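Local coordinates for Non-structural polyprotein (Sindbis virus, PDB 4GUA) that probably works as a precursor of the alphavirus replication machinery, joining the nsP2 cysteine protease region to the macro and zinc-binding domains of nsP3, at residues L212-F216 with T250-A255; G395-M399 with A433-L437. One frame throughout, in Å; residues are numbered along the deposited sequence.

Contact 1: residues L212-F216 with T250-A255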
loop_
_atom_site.group_PDB
_atom_site.type_symbol
_atom_site.label_atom_id
_atom_site.label_comp_id
_atom_site.label_asym_id
_atom_site.label_seq_id
_atom_site.Cartn_x
_atom_site.Cartn_y
_atom_site.Cartn_z
ATOM N N LEU A 212 18.717 -18.679 8.288
ATOM C CA LEU A 212 17.862 -17.519 8.200
ATOM C C LEU A 212 16.730 -17.732 7.196
ATOM O O LEU A 212 15.776 -16.958 7.172
ATOM C CB LEU A 212 18.695 -16.277 7.882
ATOM C CG LEU A 212 19.707 -15.888 8.968
ATOM C CD1 LEU A 212 20.496 -14.661 8.550
ATOM C CD2 LEU A 212 19.025 -15.633 10.303
ATOM N N ALA A 213 16.822 -18.782 6.380
ATOM C CA ALA A 213 15.696 -19.172 5.526
ATOM C C ALA A 213 14.476 -19.553 6.378
ATOM O O ALA A 213 13.332 -19.501 5.916
ATOM C CB ALA A 213 16.093 -20.333 4.625
ATOM N N PHE A 214 14.747 -19.991 7.607
ATOM C CA PHE A 214 13.709 -20.306 8.589
ATOM C C PHE A 214 13.446 -19.180 9.598
ATOM O O PHE A 214 12.728 -19.380 10.574
ATOM C CB PHE A 214 14.048 -21.598 9.316
ATOM C CG PHE A 214 14.204 -22.774 8.401
ATOM C CD1 PHE A 214 15.427 -23.036 7.795
ATOM C CD2 PHE A 214 13.130 -23.608 8.128
ATOM C CE1 PHE A 214 15.576 -24.113 6.949
ATOM C CE2 PHE A 214 13.271 -24.674 7.278
ATOM C CZ PHE A 214 14.495 -24.931 6.685
ATOM N N GLY A 215 14.064 -18.020 9.400
ATOM C CA GLY A 215 13.927 -16.921 10.340
ATOM C C GLY A 215 14.864 -17.093 11.525
ATOM O O GLY A 215 15.880 -17.788 11.428
ATOM N N PHE A 216 14.554 -16.443 12.642
ATOM C CA PHE A 216 15.315 -16.688 13.861
ATOM C C PHE A 216 14.444 -16.635 15.113
ATOM O O PHE A 216 13.565 -15.781 15.239
ATOM C CB PHE A 216 16.478 -15.701 13.962
ATOM C CG PHE A 216 16.072 -14.273 13.787
ATOM C CD1 PHE A 216 15.991 -13.717 12.527
ATOM C CD2 PHE A 216 15.787 -13.482 14.883
ATOM C CE1 PHE A 216 15.614 -12.408 12.358
ATOM C CE2 PHE A 216 15.412 -12.166 14.723
ATOM C CZ PHE A 216 15.328 -11.628 13.456
ATOM N N THR A 250 9.592 -13.272 6.444
ATOM C CA THR A 250 10.121 -14.199 7.439
ATOM C C THR A 250 10.973 -13.463 8.473
ATOM O O THR A 250 10.783 -13.614 9.686
ATOM C CB THR A 250 11.003 -15.282 6.781
ATOM O OG1 THR A 250 10.260 -15.997 5.787
ATOM C CG2 THR A 250 11.514 -16.258 7.814
ATOM N N LEU A 251 11.931 -12.686 7.976
ATOM C CA LEU A 251 12.870 -11.973 8.832
ATOM C C LEU A 251 12.189 -10.838 9.573
ATOM O O LEU A 251 12.546 -10.531 10.707
ATOM C CB LEU A 251 14.053 -11.444 8.022
ATOM C CG LEU A 251 14.968 -12.497 7.394
ATOM C CD1 LEU A 251 16.131 -11.819 6.696
ATOM C CD2 LEU A 251 15.479 -13.485 8.438
ATOM N N SER A 252 11.215 -10.209 8.929
ATOM C CA SER A 252 10.425 -9.170 9.578
ATOM C C SER A 252 9.629 -9.764 10.740
ATOM O O SER A 252 9.512 -9.157 11.803
ATOM C CB SER A 252 9.478 -8.517 8.574
ATOM O OG SER A 252 10.199 -7.787 7.593
ATOM N N ARG A 253 9.090 -10.965 10.533
ATOM C CA ARG A 253 8.279 -11.630 11.547
ATOM C C ARG A 253 9.138 -12.005 12.751
ATOM O O ARG A 253 8.740 -11.817 13.903
ATOM C CB ARG A 253 7.635 -12.895 10.967
ATOM C CG ARG A 253 6.867 -13.735 11.984
ATOM C CD ARG A 253 5.677 -12.986 12.569
ATOM N NE ARG A 253 4.982 -13.756 13.602
ATOM C CZ ARG A 253 5.331 -13.777 14.887
ATOM N NH1 ARG A 253 6.375 -13.072 15.317
ATOM N NH2 ARG A 253 4.637 -14.507 15.750
ATOM N N SER A 254 10.322 -12.538 12.480
ATOM C CA SER A 254 11.239 -12.894 13.545
ATOM C C SER A 254 11.653 -11.637 14.306
ATOM O O SER A 254 11.797 -11.665 15.529
ATOM C CB SER A 254 12.472 -13.603 12.981
ATOM O OG SER A 254 12.152 -14.891 12.492
ATOM N N ALA A 255 11.851 -10.542 13.577
ATOM C CA ALA A 255 12.299 -9.294 14.184
ATOM C C ALA A 255 11.242 -8.752 15.140
ATOM O O ALA A 255 11.579 -8.173 16.175
ATOM C CB ALA A 255 12.624 -8.271 13.116
#
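The F216 ring lies with one face against S254: CB of S254 sits over the ring centre, 3.4 Å from the centroid and 9° off the normal, a CH-pi contact. Obliquely to the ring come the backbone atoms L251 O and A255 N, while CD2 of L251 approaches CE1 of F216 at 4.1 Å and CB of A255 meets CZ. With chi1 at 51°, CG of F216 stands between the backbone N and the carbonyl carbon, which folds the ring back over the helix. The same serine binds the backbone of F216: N donates to S254 OG over 2.9 Å at a nearly straight 167°. The loop 212-216 thus docks on helix 237-257, which packs on the parallel strands of a mixed seven-stranded sheet, consistent with the methyltransferase-like region of nsP2. A 3-10 turn spans 212-214 and is closed by the bond from G215 N to L212 O; the positive phi of G215 is one that glycine adopts readily. CG2 of T250 packs against G215 N at 3.5 Å, while OG1 of T250 bonds to A246 O. CD2 of L251 also lies 3.7 Å from L212 O.

Contact 2: residues G395-M399 with A433-L437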
loop_
_atom_site.group_PDB
_atom_site.type_symbol
_atom_site.label_atom_id
_atom_site.label_comp_id
_atom_site.label_asym_id
_atom_site.label_seq_id
_atom_site.Cartn_x
_atom_site.Cartn_y
_atom_site.Cartn_z
ATOM N N GLY A 395 -13.031 20.400 1.009
ATOM C CA GLY A 395 -12.490 19.060 1.132
ATOM C C GLY A 395 -11.272 18.826 0.253
ATOM O O GLY A 395 -10.822 17.691 0.110
ATOM N N THR A 396 -10.744 19.895 -0.342
ATOM C CA THR A 396 -9.561 19.800 -1.196
ATOM C C THR A 396 -8.536 20.868 -0.819
ATOM O O THR A 396 -8.782 21.692 0.060
ATOM C CB THR A 396 -9.914 19.984 -2.699
ATOM O OG1 THR A 396 -10.130 21.370 -2.986
ATOM C CG2 THR A 396 -11.152 19.184 -3.083
ATOM N N ALA A 397 -7.389 20.852 -1.497
ATOM C CA ALA A 397 -6.353 21.858 -1.273
ATOM C C ALA A 397 -5.640 22.190 -2.575
ATOM O O ALA A 397 -5.435 21.324 -3.424
ATOM C CB ALA A 397 -5.350 21.376 -0.245
ATOM N N ARG A 398 -5.239 23.445 -2.716
ATOM C CA ARG A 398 -4.662 23.911 -3.960
ATOM C C ARG A 398 -3.316 24.566 -3.691
ATOM O O ARG A 398 -3.190 25.405 -2.809
ATOM C CB ARG A 398 -5.607 24.891 -4.646
ATOM C CG ARG A 398 -5.098 25.389 -5.984
ATOM C CD ARG A 398 -6.173 26.115 -6.773
ATOM N NE ARG A 398 -5.687 26.503 -8.093
ATOM C CZ ARG A 398 -6.406 27.165 -8.995
ATOM N NH1 ARG A 398 -7.658 27.514 -8.723
ATOM N NH2 ARG A 398 -5.871 27.476 -10.172
ATOM N N MET A 399 -2.306 24.141 -4.439
ATOM C CA MET A 399 -0.962 24.679 -4.303
ATOM C C MET A 399 -0.823 25.977 -5.089
ATOM O O MET A 399 -1.193 26.057 -6.268
ATOM C CB MET A 399 0.055 23.654 -4.809
ATOM C CG MET A 399 1.462 24.195 -5.014
ATOM S SD MET A 399 2.292 24.534 -3.459
ATOM C CE MET A 399 2.575 22.874 -2.862
ATOM N N ALA A 433 -5.305 16.061 1.442
ATOM C CA ALA A 433 -4.879 16.786 0.252
ATOM C C ALA A 433 -3.625 17.600 0.555
ATOM O O ALA A 433 -2.700 17.664 -0.261
ATOM C CB ALA A 433 -5.993 17.688 -0.231
ATOM N N VAL A 434 -3.593 18.223 1.731
ATOM C CA VAL A 434 -2.390 18.908 2.185
ATOM C C VAL A 434 -1.238 17.906 2.171
ATOM O O VAL A 434 -0.151 18.199 1.680
ATOM C CB VAL A 434 -2.555 19.492 3.610
ATOM C CG1 VAL A 434 -1.229 20.029 4.135
ATOM C CG2 VAL A 434 -3.622 20.583 3.631
ATOM N N ALA A 435 -1.493 16.715 2.699
ATOM C CA ALA A 435 -0.473 15.672 2.751
ATOM C C ALA A 435 -0.050 15.226 1.349
ATOM O O ALA A 435 1.124 14.921 1.110
ATOM C CB ALA A 435 -0.977 14.485 3.558
ATOM N N ASP A 436 -1.004 15.191 0.424
ATOM C CA ASP A 436 -0.714 14.750 -0.933
ATOM C C ASP A 436 0.299 15.701 -1.546
ATOM O O ASP A 436 1.295 15.269 -2.126
ATOM C CB ASP A 436 -1.988 14.716 -1.787
ATOM C CG ASP A 436 -2.863 13.497 -1.507
ATOM O OD1 ASP A 436 -2.336 12.465 -1.028
ATOM O OD2 ASP A 436 -4.084 13.578 -1.771
ATOM N N LEU A 437 0.051 16.999 -1.383
ATOM C CA LEU A 437 0.926 18.037 -1.923
ATOM C C LEU A 437 2.309 18.024 -1.282
ATOM O O LEU A 437 3.323 18.186 -1.970
ATOM C CB LEU A 437 0.274 19.407 -1.747
ATOM C CG LEU A 437 -0.883 19.645 -2.719
ATOM C CD1 LEU A 437 -1.682 20.891 -2.348
ATOM C CD2 LEU A 437 -0.354 19.749 -4.147
#
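Aliphatic packing carries this contact, and A397 and A433 form its closest apolar pair, CB to CB at 3.7 Å. Both side chains point toward the other segment, so two small groups meet directly; this lets the backbones approach to 5.5 Å between the CA atoms of A397 and A433. CB of A397 also lies 4.3 Å from CG2 of V434. One helical turn on, L437 takes over with its two branches. With CG anti to the carbonyl carbon (chi1 -74°), both methyls are presented to the strand, CD1 to its backbone and CD2 to CB of M399 at 4.0 Å.

Contacts between methyls and the backbone make up the second kind. CD1 of L437 lies 3.9 Å from M399 N, and CB of A433 comes 3.7 Å from A397 N. The segment axes are 8.1 Å apart and only 26° from parallel, so successive inward residues of the strand, A397 and M399, meet successive turns of the helix.

These are elements of the macro domain: strand 397-402 is an outermost strand of its six-stranded mixed sheet, antiparallel to 405-410, and helix 420-440 packs here against both strands. I408 of the neighbouring strand touches both A397 and L437, extending the apolar patch.

Polar bonding lies outside the interface. R398, pointing away, makes a salt bridge to D389, and T396 OG1 bonds to E393 O and T392. No polar bond joins the segments, so their mutual packing rests on apolar burial, while backbone bonds such as R398 with H409 anchor the strand separately.

Contact 1 is partly buried, with five of its nine touching residues buried, whereas contact 2 is a surface contact with one of seven. They share no secondary-structure element: 212-216 with 250-255 sets a loop on a helix of the seven-stranded sheet region, and 395-399 with 433-437 sets a sheet-edge strand on a helix of the macro domain. Their chemistry differs accordingly. The irregular loop adds a hydrogen bond and an aromatic face to its packing, while the regular strand and helix meet through aliphatic groups. The centres are 39 Å apart on opposite sides of the chain's centre, with nearest atoms about 25 Å apart, so neither touches the other.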